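Local coordinates for CHIR AB1 (Gallus gallus, PDB 2VSD), which probably acts as an avian Fc receptor of the immune system, with the immunoglobulin domain described here serving as its binding domain, at residues 4-9 with 24-29; 20-25 with 58-63; 32-37 with 44-49; 36-41 with 72-77. All coordinates share one frame; numbering follows the deposited sequence.

Contact 1 of 4, residues 4-9 with 24-29; sequences PQPSLS and LRCHLP. Unlike the reference sequence in segment 4-9: Q5 (reference Arg).
The H27 ring turns its edge to S7 O and S9 OG. At one end of that edge ND1 makes a weak hydrogen bond to S7 O (3.4 Å); at the other, CE1 comes 3.5 Å from S9 OG. The same S7 O also accepts H27 N, in a nearly straight bond of 2.8 Å. Both serine hydroxyls sit between the backbone N and the carbonyl carbon, which sets S7 OG against H27 CB and S9 OG against R25 CB. The R25 guanidinium leads off to a salt bridge with E57. On the face carrying L8 and C26 the contacts are apolar: L8 CD1 rests 3.9 Å from L24 CB, and P6 CB touches C26 SG at 3.8 Å. Past the strand ends the P4 and P29 rings cross obliquely, with CG to CG at a tight 3.4 Å. This is the antiparallel pairing of the first two strands of an immunoglobulin sandwich, with the disulfide C26-C73 on its inner face.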
loop_
_atom_site.group_PDB
_atom_site.type_symbol
_atom_site.label_atom_id
_atom_site.label_comp_id
_atom_site.label_asym_id
_atom_site.label_seq_id
_atom_site.Cartn_x
_atom_site.Cartn_y
_atom_site.Cartn_z
ATOM N N PRO A 4 8.692 15.717 -4.532
ATOM C CA PRO A 4 8.043 16.654 -3.603
ATOM C C PRO A 4 6.910 16.030 -2.751
ATOM O O PRO A 4 6.020 15.377 -3.294
ATOM C CB PRO A 4 7.473 17.729 -4.530
ATOM C CG PRO A 4 7.377 17.077 -5.862
ATOM C CD PRO A 4 8.477 16.100 -5.940
ATOM N N GLN A 5 6.982 16.256 -1.440
ATOM C CA GLN A 5 5.968 15.826 -0.470
ATOM C C GLN A 5 4.575 16.255 -0.927
ATOM O O GLN A 5 4.381 17.430 -1.283
ATOM C CB GLN A 5 6.288 16.425 0.905
ATOM C CG GLN A 5 5.318 16.029 2.034
ATOM C CD GLN A 5 5.472 16.869 3.306
ATOM O OE1 GLN A 5 5.922 18.024 3.276
ATOM N NE2 GLN A 5 5.089 16.295 4.426
ATOM N N PRO A 6 3.597 15.315 -0.929
ATOM C CA PRO A 6 2.245 15.718 -1.311
ATOM C C PRO A 6 1.545 16.444 -0.154
ATOM O O PRO A 6 2.017 16.404 0.970
ATOM C CB PRO A 6 1.559 14.380 -1.627
ATOM C CG PRO A 6 2.244 13.386 -0.702
ATOM C CD PRO A 6 3.684 13.868 -0.603
ATOM N N SER A 7 0.428 17.094 -0.436
ATOM C CA SER A 7 -0.388 17.666 0.643
ATOM C C SER A 7 -1.838 17.200 0.527
ATOM O O SER A 7 -2.341 16.928 -0.560
ATOM C CB SER A 7 -0.295 19.195 0.620
ATOM O OG SER A 7 -0.897 19.662 -0.559
ATOM N N LEU A 8 -2.512 17.127 1.663
ATOM C CA LEU A 8 -3.806 16.450 1.734
ATOM C C LEU A 8 -4.802 17.453 2.299
ATOM O O LEU A 8 -4.491 18.201 3.255
ATOM C CB LEU A 8 -3.670 15.203 2.620
ATOM C CG LEU A 8 -4.863 14.257 2.834
ATOM C CD1 LEU A 8 -5.348 13.625 1.536
ATOM C CD2 LEU A 8 -4.483 13.197 3.916
ATOM N N SER A 9 -5.973 17.515 1.678
ATOM C CA SER A 9 -7.055 18.293 2.251
ATOM C C SER A 9 -8.263 17.399 2.510
ATOM O O SER A 9 -8.440 16.359 1.865
ATOM C CB SER A 9 -7.413 19.477 1.347
ATOM O OG SER A 9 -7.902 19.031 0.107
ATOM N N LEU A 24 -11.020 13.280 0.528
ATOM C CA LEU A 24 -9.639 13.527 0.867
ATOM C C LEU A 24 -8.913 13.744 -0.446
ATOM O O LEU A 24 -8.828 12.828 -1.275
ATOM C CB LEU A 24 -9.022 12.294 1.563
ATOM C CG LEU A 24 -9.349 12.008 3.034
ATOM C CD1 LEU A 24 -8.730 13.052 3.964
ATOM C CD2 LEU A 24 -10.840 11.825 3.299
ATOM N N ARG A 25 -8.419 14.955 -0.640
ATOM C CA ARG A 25 -7.834 15.314 -1.924
ATOM C C ARG A 25 -6.318 15.387 -1.746
ATOM O O ARG A 25 -5.802 16.178 -0.918
ATOM C CB ARG A 25 -8.440 16.644 -2.404
ATOM C CG ARG A 25 -7.914 17.127 -3.715
ATOM C CD ARG A 25 -8.700 18.354 -4.189
ATOM N NE ARG A 25 -8.009 19.008 -5.304
ATOM C CZ ARG A 25 -8.252 18.773 -6.592
ATOM N NH1 ARG A 25 -9.186 17.897 -6.960
ATOM N NH2 ARG A 25 -7.562 19.434 -7.516
ATOM N N CYS A 26 -5.602 14.574 -2.525
ATOM C CA CYS A 26 -4.157 14.484 -2.391
ATOM C C CYS A 26 -3.560 15.243 -3.553
ATOM O O CYS A 26 -3.746 14.850 -4.722
ATOM C CB CYS A 26 -3.663 13.030 -2.414
ATOM S SG CYS A 26 -1.877 12.845 -2.069
ATOM N N HIS A 27 -2.855 16.317 -3.223
ATOM C CA HIS A 27 -2.263 17.210 -4.238
ATOM C C HIS A 27 -0.835 16.841 -4.537
ATOM O O HIS A 27 -0.017 16.758 -3.637
ATOM C CB HIS A 27 -2.286 18.655 -3.742
ATOM C CG HIS A 27 -3.662 19.177 -3.489
ATOM N ND1 HIS A 27 -4.264 19.126 -2.247
ATOM C CD2 HIS A 27 -4.558 19.763 -4.319
ATOM C CE1 HIS A 27 -5.474 19.652 -2.322
ATOM N NE2 HIS A 27 -5.676 20.052 -3.568
ATOM N N LEU A 28 -0.528 16.635 -5.815
ATOM C CA LEU A 28 0.849 16.329 -6.195
ATOM C C LEU A 28 1.165 16.837 -7.603
ATOM O O LEU A 28 0.282 17.385 -8.257
ATOM C CB LEU A 28 1.202 14.838 -5.987
ATOM C CG LEU A 28 0.459 13.507 -6.264
ATOM C CD1 LEU A 28 -1.076 13.555 -6.255
ATOM C CD2 LEU A 28 0.988 12.740 -7.496
ATOM N N PRO A 29 2.427 16.674 -8.060
ATOM C CA PRO A 29 2.781 17.163 -9.402
ATOM C C PRO A 29 2.074 16.458 -10.562
ATOM O O PRO A 29 1.526 15.357 -10.401
ATOM C CB PRO A 29 4.295 16.927 -9.482
ATOM C CG PRO A 29 4.755 16.807 -8.061
ATOM C CD PRO A 29 3.596 16.094 -7.381
#

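Contact 2 of 4, residues 20-25 with 58-63; sequences DTVTLR and FSFAVT. Unlike the reference sequence in segment 20-25: T21 (reference Asn).
The F60 ring packs against V22 and L24, and it can be followed atom by atom. From CB the chain turns so that CG stands between the backbone N and the carbonyl carbon (chi1 55°). Of the ring atoms, CD1 stands farther off, 4.2 Å from V22 CG2. CE1 is 3.7 Å from V22 CG2, and that methyl sits over one ring face in a CH-pi contact, 4.0 Å from the centroid and displaced toward the rim. CZ is shared, lying 3.8 Å from V22 CG2 and from L24 CD2; on the far side of the tip, CE2 meets L24 CD2 at 3.7 Å. An alanine here would probably leave the V22 and L24 methyls facing a gap and R44 without its cation-pi partner. Farther along, V22 CG1 packs on V62 CG2 at 3.9 Å, and V62 N bonds to D20 O. Strand 21-25 is flanked by 58-61 here and by 7-11 on its other edge, while L24, F58 and F60 all pack on L37 of strand 33-39 in the facing sheet.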
loop_
_atom_site.group_PDB
_atom_site.type_symbol
_atom_site.label_atom_id
_atom_site.label_comp_id
_atom_site.label_asym_id
_atom_site.label_seq_id
_atom_site.Cartn_x
_atom_site.Cartn_y
_atom_site.Cartn_z
ATOM N N ASP A 20 -22.218 10.784 6.398
ATOM C CA ASP A 20 -21.762 11.850 5.523
ATOM C C ASP A 20 -20.718 11.319 4.556
ATOM O O ASP A 20 -20.063 10.328 4.848
ATOM C CB ASP A 20 -21.129 12.985 6.320
ATOM C CG ASP A 20 -22.110 13.773 7.109
ATOM O OD1 ASP A 20 -23.351 13.602 6.942
ATOM O OD2 ASP A 20 -21.614 14.554 7.943
ATOM N N THR A 21 -20.566 11.974 3.403
ATOM C CA THR A 21 -19.505 11.629 2.448
ATOM C C THR A 21 -18.353 12.641 2.587
ATOM O O THR A 21 -18.580 13.865 2.653
ATOM C CB THR A 21 -20.085 11.536 0.986
ATOM O OG1 THR A 21 -21.074 10.510 0.978
ATOM C CG2 THR A 21 -18.984 11.194 -0.050
ATOM N N VAL A 22 -17.128 12.138 2.717
ATOM C CA VAL A 22 -15.955 12.998 2.793
ATOM C C VAL A 22 -15.053 12.778 1.582
ATOM O O VAL A 22 -15.060 11.714 0.968
ATOM C CB VAL A 22 -15.122 12.827 4.099
ATOM C CG1 VAL A 22 -15.940 13.191 5.335
ATOM C CG2 VAL A 22 -14.569 11.360 4.230
ATOM N N THR A 23 -14.276 13.806 1.267
ATOM C CA THR A 23 -13.342 13.760 0.172
ATOM C C THR A 23 -11.991 14.162 0.730
ATOM O O THR A 23 -11.832 15.256 1.323
ATOM C CB THR A 23 -13.731 14.746 -0.963
ATOM O OG1 THR A 23 -14.975 14.339 -1.550
ATOM C CG2 THR A 23 -12.651 14.710 -2.049
ATOM N N LEU A 24 -11.020 13.280 0.528
ATOM C CA LEU A 24 -9.639 13.527 0.867
ATOM C C LEU A 24 -8.913 13.744 -0.446
ATOM O O LEU A 24 -8.828 12.828 -1.275
ATOM C CB LEU A 24 -9.022 12.294 1.563
ATOM C CG LEU A 24 -9.349 12.008 3.034
ATOM C CD1 LEU A 24 -8.730 13.052 3.964
ATOM C CD2 LEU A 24 -10.840 11.825 3.299
ATOM N N ARG A 25 -8.419 14.955 -0.640
ATOM C CA ARG A 25 -7.834 15.314 -1.924
ATOM C C ARG A 25 -6.318 15.387 -1.746
ATOM O O ARG A 25 -5.802 16.178 -0.918
ATOM C CB ARG A 25 -8.440 16.644 -2.404
ATOM C CG ARG A 25 -7.914 17.127 -3.715
ATOM C CD ARG A 25 -8.700 18.354 -4.189
ATOM N NE ARG A 25 -8.009 19.008 -5.304
ATOM C CZ ARG A 25 -8.252 18.773 -6.592
ATOM N NH1 ARG A 25 -9.186 17.897 -6.960
ATOM N NH2 ARG A 25 -7.562 19.434 -7.516
ATOM N N PHE A 58 -10.025 10.836 -2.945
ATOM C CA PHE A 58 -10.614 9.637 -2.396
ATOM C C PHE A 58 -11.894 10.098 -1.741
ATOM O O PHE A 58 -11.850 10.781 -0.713
ATOM C CB PHE A 58 -9.683 9.020 -1.335
ATOM C CG PHE A 58 -8.326 8.651 -1.860
ATOM C CD1 PHE A 58 -8.079 7.353 -2.330
ATOM C CD2 PHE A 58 -7.299 9.595 -1.923
ATOM C CE1 PHE A 58 -6.831 7.008 -2.826
ATOM C CE2 PHE A 58 -6.049 9.263 -2.430
ATOM C CZ PHE A 58 -5.811 7.969 -2.880
ATOM N N SER A 59 -13.035 9.736 -2.306
ATOM C CA SER A 59 -14.311 10.138 -1.722
ATOM C C SER A 59 -14.991 8.885 -1.226
ATOM O O SER A 59 -15.058 7.882 -1.967
ATOM C CB SER A 59 -15.209 10.832 -2.746
ATOM O OG SER A 59 -14.651 12.057 -3.159
ATOM N N PHE A 60 -15.470 8.931 0.016
ATOM C CA PHE A 60 -16.145 7.769 0.608
ATOM C C PHE A 60 -17.151 8.174 1.668
ATOM O O PHE A 60 -17.094 9.295 2.240
ATOM C CB PHE A 60 -15.142 6.753 1.166
ATOM C CG PHE A 60 -14.156 7.324 2.156
ATOM C CD1 PHE A 60 -14.406 7.260 3.529
ATOM C CD2 PHE A 60 -12.954 7.887 1.720
ATOM C CE1 PHE A 60 -13.495 7.774 4.448
ATOM C CE2 PHE A 60 -12.051 8.405 2.626
ATOM C CZ PHE A 60 -12.298 8.334 3.986
ATOM N N ALA A 61 -18.095 7.271 1.922
ATOM C CA ALA A 61 -19.068 7.519 2.974
ATOM C C ALA A 61 -18.456 7.151 4.318
ATOM O O ALA A 61 -17.713 6.166 4.424
ATOM C CB ALA A 61 -20.321 6.700 2.714
ATOM N N VAL A 62 -18.756 7.946 5.341
ATOM C CA VAL A 62 -18.392 7.604 6.714
ATOM C C VAL A 62 -19.428 6.582 7.186
ATOM O O VAL A 62 -20.636 6.904 7.267
ATOM C CB VAL A 62 -18.381 8.857 7.602
ATOM C CG1 VAL A 62 -18.002 8.502 9.044
ATOM C CG2 VAL A 62 -17.400 9.934 7.004
ATOM N N THR A 63 -19.002 5.345 7.425
ATOM C CA THR A 63 -19.958 4.295 7.770
ATOM C C THR A 63 -19.716 3.736 9.160
ATOM O O THR A 63 -20.501 2.917 9.644
ATOM C CB THR A 63 -19.902 3.145 6.766
ATOM O OG1 THR A 63 -18.617 2.488 6.860
ATOM C CG2 THR A 63 -20.111 3.675 5.345
#

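Contact 3 of 4, residues 32-37 with 44-49; sequences AAWVQL and RFDKEK. Unlike the reference sequence in segment 44-49: D46 (reference Asn).
The W34 indole lies beside the E48 side chain, both pointing the same way. E48 CG sits over one face of the six-membered ring, 3.7 Å from its centroid and offset toward the rim. A bend at chi2 (85°) brings CD to the rim of the ring, 3.3 Å from W34 CH2; the carboxylate and ring planes are 26° apart. Next along this face, one water joins Q36 NE2 and D46 OD2, at 2.8 Å from each, while Q36 OE1 is held by R74 of its own chain. The opposite face is apolar where the strands touch: V35 CG2 packs on K49 CB at 3.7 Å, and L37 CD2 meets the F45 ring edge at CD2 (3.9 Å). L37 O takes both R44 N and F45 N, a classic beta bulge. Further out, W34 NE1 makes weak hydrogen bonds to V77 O and W82 O of the second subunit, whose R74 forms a salt bridge with D46. An alanine in place of W34 would probably strip E48 of its ring support and leave those two carbonyls without their indole donor. This face thus combines aromatic, water-mediated and ionic contacts at the subunit interface, and R74 of the second subunit would tend to keep D46 ionised.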
loop_
_atom_site.group_PDB
_atom_site.type_symbol
_atom_site.label_atom_id
_atom_site.label_comp_id
_atom_site.label_asym_id
_atom_site.label_seq_id
_atom_site.Cartn_x
_atom_site.Cartn_y
_atom_site.Cartn_z
ATOM N N ALA A 32 2.267 10.997 -13.950
ATOM C CA ALA A 32 1.474 9.786 -13.702
ATOM C C ALA A 32 1.995 9.123 -12.418
ATOM O O ALA A 32 3.200 9.018 -12.206
ATOM C CB ALA A 32 1.547 8.816 -14.904
ATOM N N ALA A 33 1.093 8.711 -11.540
ATOM C CA ALA A 33 1.534 8.143 -10.259
ATOM C C ALA A 33 0.436 7.323 -9.586
ATOM O O ALA A 33 -0.752 7.533 -9.830
ATOM C CB ALA A 33 2.037 9.240 -9.323
ATOM N N TRP A 34 0.854 6.364 -8.777
ATOM C CA TRP A 34 -0.054 5.617 -7.895
ATOM C C TRP A 34 -0.151 6.412 -6.612
ATOM O O TRP A 34 0.862 6.770 -6.052
ATOM C CB TRP A 34 0.484 4.194 -7.632
ATOM C CG TRP A 34 0.037 3.257 -8.700
ATOM C CD1 TRP A 34 0.773 2.806 -9.777
ATOM C CD2 TRP A 34 -1.269 2.692 -8.846
ATOM N NE1 TRP A 34 0.007 1.972 -10.547
ATOM C CE2 TRP A 34 -1.255 1.909 -10.024
ATOM C CE3 TRP A 34 -2.438 2.743 -8.082
ATOM C CZ2 TRP A 34 -2.349 1.183 -10.439
ATOM C CZ3 TRP A 34 -3.541 2.033 -8.509
ATOM C CH2 TRP A 34 -3.490 1.259 -9.677
ATOM N N VAL A 35 -1.371 6.719 -6.176
ATOM C CA VAL A 35 -1.528 7.550 -4.980
ATOM C C VAL A 35 -2.135 6.683 -3.883
ATOM O O VAL A 35 -3.043 5.904 -4.166
ATOM C CB VAL A 35 -2.421 8.754 -5.261
ATOM C CG1 VAL A 35 -2.436 9.699 -4.060
ATOM C CG2 VAL A 35 -1.932 9.499 -6.521
ATOM N N GLN A 36 -1.621 6.804 -2.660
ATOM C CA GLN A 36 -2.138 6.006 -1.544
ATOM C C GLN A 36 -2.773 6.879 -0.465
ATOM O O GLN A 36 -2.208 7.928 -0.108
ATOM C CB GLN A 36 -0.991 5.272 -0.900
ATOM C CG GLN A 36 -0.294 4.315 -1.865
ATOM C CD GLN A 36 0.867 3.568 -1.255
ATOM O OE1 GLN A 36 1.446 3.978 -0.238
ATOM N NE2 GLN A 36 1.253 2.457 -1.910
ATOM N N LEU A 37 -3.880 6.415 0.105
ATOM C CA LEU A 37 -4.423 7.061 1.279
ATOM C C LEU A 37 -4.211 6.128 2.460
ATOM O O LEU A 37 -4.674 4.985 2.426
ATOM C CB LEU A 37 -5.923 7.372 1.117
ATOM C CG LEU A 37 -6.543 8.184 2.284
ATOM C CD1 LEU A 37 -6.103 9.671 2.250
ATOM C CD2 LEU A 37 -8.055 8.087 2.192
ATOM N N ARG A 44 -5.082 2.511 3.459
ATOM C CA ARG A 44 -6.512 2.288 3.309
ATOM C C ARG A 44 -6.940 2.061 1.852
ATOM O O ARG A 44 -7.532 1.018 1.537
ATOM C CB ARG A 44 -7.346 3.407 3.975
ATOM C CG ARG A 44 -8.818 2.998 4.044
ATOM C CD ARG A 44 -9.693 3.968 4.746
ATOM N NE ARG A 44 -11.072 3.467 4.693
ATOM C CZ ARG A 44 -12.131 4.039 5.257
ATOM N NH1 ARG A 44 -12.001 5.142 5.996
ATOM N NH2 ARG A 44 -13.330 3.471 5.104
ATOM N N PHE A 45 -6.633 3.023 0.978
ATOM C CA PHE A 45 -7.007 2.975 -0.442
ATOM C C PHE A 45 -5.807 3.345 -1.272
ATOM O O PHE A 45 -4.883 4.040 -0.812
ATOM C CB PHE A 45 -8.069 4.033 -0.769
ATOM C CG PHE A 45 -9.351 3.879 -0.005
ATOM C CD1 PHE A 45 -10.100 2.707 -0.111
ATOM C CD2 PHE A 45 -9.833 4.924 0.773
ATOM C CE1 PHE A 45 -11.322 2.574 0.549
ATOM C CE2 PHE A 45 -11.044 4.802 1.447
ATOM C CZ PHE A 45 -11.780 3.635 1.338
ATOM N N ASP A 46 -5.809 2.881 -2.515
ATOM C CA ASP A 46 -4.894 3.473 -3.484
ATOM C C ASP A 46 -5.642 3.637 -4.785
ATOM O O ASP A 46 -6.706 3.026 -4.969
ATOM C CB ASP A 46 -3.581 2.684 -3.634
ATOM C CG ASP A 46 -3.763 1.309 -4.288
ATOM O OD1 ASP A 46 -4.859 0.967 -4.739
ATOM O OD2 ASP A 46 -2.776 0.565 -4.301
ATOM N N LYS A 47 -5.124 4.496 -5.656
ATOM C CA LYS A 47 -5.686 4.666 -6.998
ATOM C C LYS A 47 -4.690 5.337 -7.943
ATOM O O LYS A 47 -3.708 5.953 -7.517
ATOM C CB LYS A 47 -6.972 5.485 -6.938
ATOM C CG LYS A 47 -6.757 6.929 -6.523
ATOM C CD LYS A 47 -8.092 7.641 -6.305
ATOM C CE LYS A 47 -8.821 7.865 -7.596
ATOM N NZ LYS A 47 -10.202 8.381 -7.382
ATOM N N GLU A 48 -4.969 5.224 -9.234
ATOM C CA GLU A 48 -4.147 5.840 -10.270
ATOM C C GLU A 48 -4.443 7.324 -10.341
ATOM O O GLU A 48 -5.589 7.733 -10.194
ATOM C CB GLU A 48 -4.493 5.233 -11.640
ATOM C CG GLU A 48 -4.486 3.724 -11.699
ATOM C CD GLU A 48 -5.795 3.053 -11.247
ATOM O OE1 GLU A 48 -6.543 3.619 -10.397
ATOM O OE2 GLU A 48 -6.056 1.916 -11.734
ATOM N N LYS A 49 -3.416 8.119 -10.605
ATOM C CA LYS A 49 -3.624 9.515 -10.958
ATOM C C LYS A 49 -2.947 9.781 -12.292
ATOM O O LYS A 49 -1.707 9.828 -12.368
ATOM C CB LYS A 49 -3.069 10.460 -9.889
ATOM C CG LYS A 49 -3.362 11.944 -10.184
ATOM C CD LYS A 49 -2.392 12.894 -9.509
ATOM C CE LYS A 49 -1.075 13.021 -10.251
ATOM N NZ LYS A 49 -1.213 13.684 -11.593
HETATM O O HOH W 1 -0.233 1.637 -4.181
#

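Contact 4 of 4, residues 36-41 with 72-77; sequences QLWLNG and QCRYQV. With NAG (2-acetamido-2-deoxy-beta-D-glucopyranose), chain B.
Q36 and R74 run side by side in the tight part of this strand pair, and the amide oxygen of Q36 is gripped twice. R74 NH1 donates to Q36 OE1 over 2.8 Å, with the oxygen near the guanidinium plane, while W38 NE1 donates to the same oxygen over 2.9 Å from above the amide plane. These two bonds would hold the Q36 amide against rotation. The R74 chain is extended from CG to NE and runs alongside Q36, with CD 3.5 Å from Q36 OE1. Its guanidinium stands almost perpendicular to the W38 ring, with NH1 3.7 Å from W38 CZ2, and R74 NH1 has a second partner in D46 of the second subunit. On the other face, C73 CB is 3.3 Å from Q36 O, and C73 SG forms the disulfide with C26 of the other sheet. Elsewhere water fills in. At the G41 and Q72 end one molecule receives a bond from G41 N (2.9 Å) and gives one to Q72 OE1; at the amide nitrogen of Q36 another donates to Q76 OE1 at 2.6 Å and accepts only weakly from Q36 NE2. Beyond the paired residues the turn carries sugar: N40 ND2 is bonded to C1 of an N-acetylglucosamine at 1.5 Å, and N40 OD1 accepts from T70 N. This is the pairing of the two inner strands of the four-stranded sheet of an immunoglobulin sandwich, the later one carrying a cysteine of the intersheet disulfide.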
loop_
_atom_site.group_PDB
_atom_site.type_symbol
_atom_site.label_atom_id
_atom_site.label_comp_id
_atom_site.label_asym_id
_atom_site.label_seq_id
_atom_site.Cartn_x
_atom_site.Cartn_y
_atom_site.Cartn_z
ATOM N N GLN A 36 -1.621 6.804 -2.660
ATOM C CA GLN A 36 -2.138 6.006 -1.544
ATOM C C GLN A 36 -2.773 6.879 -0.465
ATOM O O GLN A 36 -2.208 7.928 -0.108
ATOM C CB GLN A 36 -0.991 5.272 -0.900
ATOM C CG GLN A 36 -0.294 4.315 -1.865
ATOM C CD GLN A 36 0.867 3.568 -1.255
ATOM O OE1 GLN A 36 1.446 3.978 -0.238
ATOM N NE2 GLN A 36 1.253 2.457 -1.910
ATOM N N LEU A 37 -3.880 6.415 0.105
ATOM C CA LEU A 37 -4.423 7.061 1.279
ATOM C C LEU A 37 -4.211 6.128 2.460
ATOM O O LEU A 37 -4.674 4.985 2.426
ATOM C CB LEU A 37 -5.923 7.372 1.117
ATOM C CG LEU A 37 -6.543 8.184 2.284
ATOM C CD1 LEU A 37 -6.103 9.671 2.250
ATOM C CD2 LEU A 37 -8.055 8.087 2.192
ATOM N N TRP A 38 -3.600 6.671 3.509
ATOM C CA TRP A 38 -3.226 5.927 4.715
ATOM C C TRP A 38 -4.050 6.454 5.864
ATOM O O TRP A 38 -4.293 7.682 5.956
ATOM C CB TRP A 38 -1.763 6.175 5.046
ATOM C CG TRP A 38 -0.856 5.469 4.097
ATOM C CD1 TRP A 38 -0.706 5.726 2.760
ATOM C CD2 TRP A 38 0.010 4.375 4.409
ATOM N NE1 TRP A 38 0.248 4.857 2.220
ATOM C CE2 TRP A 38 0.686 4.017 3.209
ATOM C CE3 TRP A 38 0.302 3.674 5.594
ATOM C CZ2 TRP A 38 1.611 2.962 3.147
ATOM C CZ3 TRP A 38 1.238 2.628 5.547
ATOM C CH2 TRP A 38 1.890 2.281 4.315
ATOM N N LEU A 39 -4.490 5.534 6.722
ATOM C CA LEU A 39 -5.266 5.886 7.926
ATOM C C LEU A 39 -4.564 5.286 9.146
ATOM O O LEU A 39 -4.348 4.055 9.181
ATOM C CB LEU A 39 -6.720 5.363 7.800
ATOM C CG LEU A 39 -7.578 5.391 9.079
ATOM C CD1 LEU A 39 -7.622 6.829 9.695
ATOM C CD2 LEU A 39 -9.006 4.895 8.834
ATOM N N ASN A 40 -4.178 6.134 10.118
ATOM C CA ASN A 40 -3.517 5.649 11.346
ATOM C C ASN A 40 -2.278 4.807 11.020
ATOM O O ASN A 40 -1.960 3.816 11.719
ATOM C CB ASN A 40 -4.474 4.823 12.221
ATOM C CG ASN A 40 -5.660 5.620 12.737
ATOM O OD1 ASN A 40 -5.733 6.851 12.591
ATOM N ND2 ASN A 40 -6.633 4.874 13.307
ATOM N N GLY A 41 -1.580 5.195 9.955
ATOM C CA GLY A 41 -0.294 4.551 9.630
ATOM C C GLY A 41 -0.429 3.220 8.903
ATOM O O GLY A 41 0.554 2.458 8.804
ATOM N N GLN A 72 -3.266 10.419 5.847
ATOM C CA GLN A 72 -2.091 10.917 5.128
ATOM C C GLN A 72 -2.101 10.379 3.729
ATOM O O GLN A 72 -2.738 9.346 3.470
ATOM C CB GLN A 72 -0.814 10.461 5.820
ATOM C CG GLN A 72 -0.549 11.146 7.129
ATOM C CD GLN A 72 0.551 10.463 7.892
ATOM O OE1 GLN A 72 0.392 9.331 8.343
ATOM N NE2 GLN A 72 1.697 11.128 8.010
ATOM N N CYS A 73 -1.368 11.027 2.821
ATOM C CA CYS A 73 -1.220 10.455 1.479
ATOM C C CYS A 73 0.250 10.406 1.053
ATOM O O CYS A 73 1.077 11.156 1.593
ATOM C CB CYS A 73 -2.142 11.141 0.441
ATOM S SG CYS A 73 -1.718 12.852 -0.017
ATOM N N ARG A 74 0.537 9.481 0.129
ATOM C CA ARG A 74 1.878 9.120 -0.322
ATOM C C ARG A 74 1.708 8.837 -1.806
ATOM O O ARG A 74 0.660 8.331 -2.225
ATOM C CB ARG A 74 2.245 7.820 0.404
ATOM C CG ARG A 74 3.584 7.253 0.205
ATOM C CD ARG A 74 3.722 6.174 1.224
ATOM N NE ARG A 74 4.986 5.463 1.145
ATOM C CZ ARG A 74 5.129 4.188 0.822
ATOM N NH1 ARG A 74 4.091 3.423 0.486
ATOM N NH2 ARG A 74 6.353 3.686 0.796
ATOM N N TYR A 75 2.710 9.126 -2.628
ATOM C CA TYR A 75 2.615 8.712 -4.042
ATOM C C TYR A 75 3.918 8.105 -4.531
ATOM O O TYR A 75 4.953 8.320 -3.908
ATOM C CB TYR A 75 2.122 9.835 -4.965
ATOM C CG TYR A 75 3.074 10.990 -5.129
ATOM C CD1 TYR A 75 3.121 12.021 -4.185
ATOM C CD2 TYR A 75 3.904 11.082 -6.250
ATOM C CE1 TYR A 75 3.997 13.106 -4.329
ATOM C CE2 TYR A 75 4.788 12.162 -6.408
ATOM C CZ TYR A 75 4.832 13.168 -5.440
ATOM O OH TYR A 75 5.691 14.260 -5.569
ATOM N N GLN A 76 3.809 7.304 -5.599
ATOM C CA GLN A 76 4.899 6.468 -6.096
ATOM C C GLN A 76 4.896 6.390 -7.611
ATOM O O GLN A 76 3.844 6.351 -8.264
ATOM C CB GLN A 76 4.803 5.026 -5.546
ATOM C CG GLN A 76 4.782 4.888 -4.040
ATOM C CD GLN A 76 4.877 3.431 -3.593
ATOM O OE1 GLN A 76 4.209 2.549 -4.152
ATOM N NE2 GLN A 76 5.709 3.177 -2.593
ATOM N N VAL A 77 6.108 6.346 -8.160
ATOM C CA VAL A 77 6.306 6.136 -9.584
ATOM C C VAL A 77 7.352 5.034 -9.776
ATOM O O VAL A 77 8.158 4.786 -8.894
ATOM C CB VAL A 77 6.775 7.437 -10.303
ATOM C CG1 VAL A 77 5.685 8.491 -10.232
ATOM C CG2 VAL A 77 8.076 7.950 -9.698
HETATM C C1 NAG B . -7.831 5.480 13.862
HETATM C C2 NAG B . -8.824 4.326 14.058
HETATM C C3 NAG B . -10.082 4.720 14.870
HETATM C C4 NAG B . -9.717 5.591 16.078
HETATM C C5 NAG B . -8.712 6.683 15.664
HETATM C C6 NAG B . -8.228 7.595 16.806
HETATM C C7 NAG B . -8.708 2.614 12.268
HETATM C C8 NAG B . -7.501 2.075 12.921
HETATM N N2 NAG B . -9.260 3.727 12.786
HETATM O O3 NAG B . -10.763 3.525 15.265
HETATM O O4 NAG B . -10.812 6.316 16.615
HETATM O O5 NAG B . -7.554 6.076 15.102
HETATM O O6 NAG B . -7.717 6.772 17.855
HETATM O O7 NAG B . -9.093 2.025 11.228
HETATM O O HOH W 2 3.533 0.435 -2.747
HETATM O O HOH W 3 -1.924 7.677 8.424
#

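Overall arrangement
Contacts 1 and 2 share strand 21-27, the middle strand of one sheet, with centres 16 Å apart; contacts 3 and 4 share strand 33-39 in the other sheet, with centres 8 Å apart. The two sheets face each other as an immunoglobulin sandwich. Contact 1 is tied to contact 4 by the C26 SG to C73 SG disulfide (2.1 Å) and by P4 O to Y75 OH at 2.6 Å, a probable hydrogen bond. Contact 2 meets contact 3 through aromatic packing, F60 CD2 lying 3.6 Å from F45 CE2. Contacts 3 and 4 both touch the second subunit, whereas contacts 1 and 2 do not. Contact 4 carries the N40 glycan; the side chains of R44 (contact 3) and V62 (contact 2) lie about 7 and 10 Å from an N-acetylglucosamine.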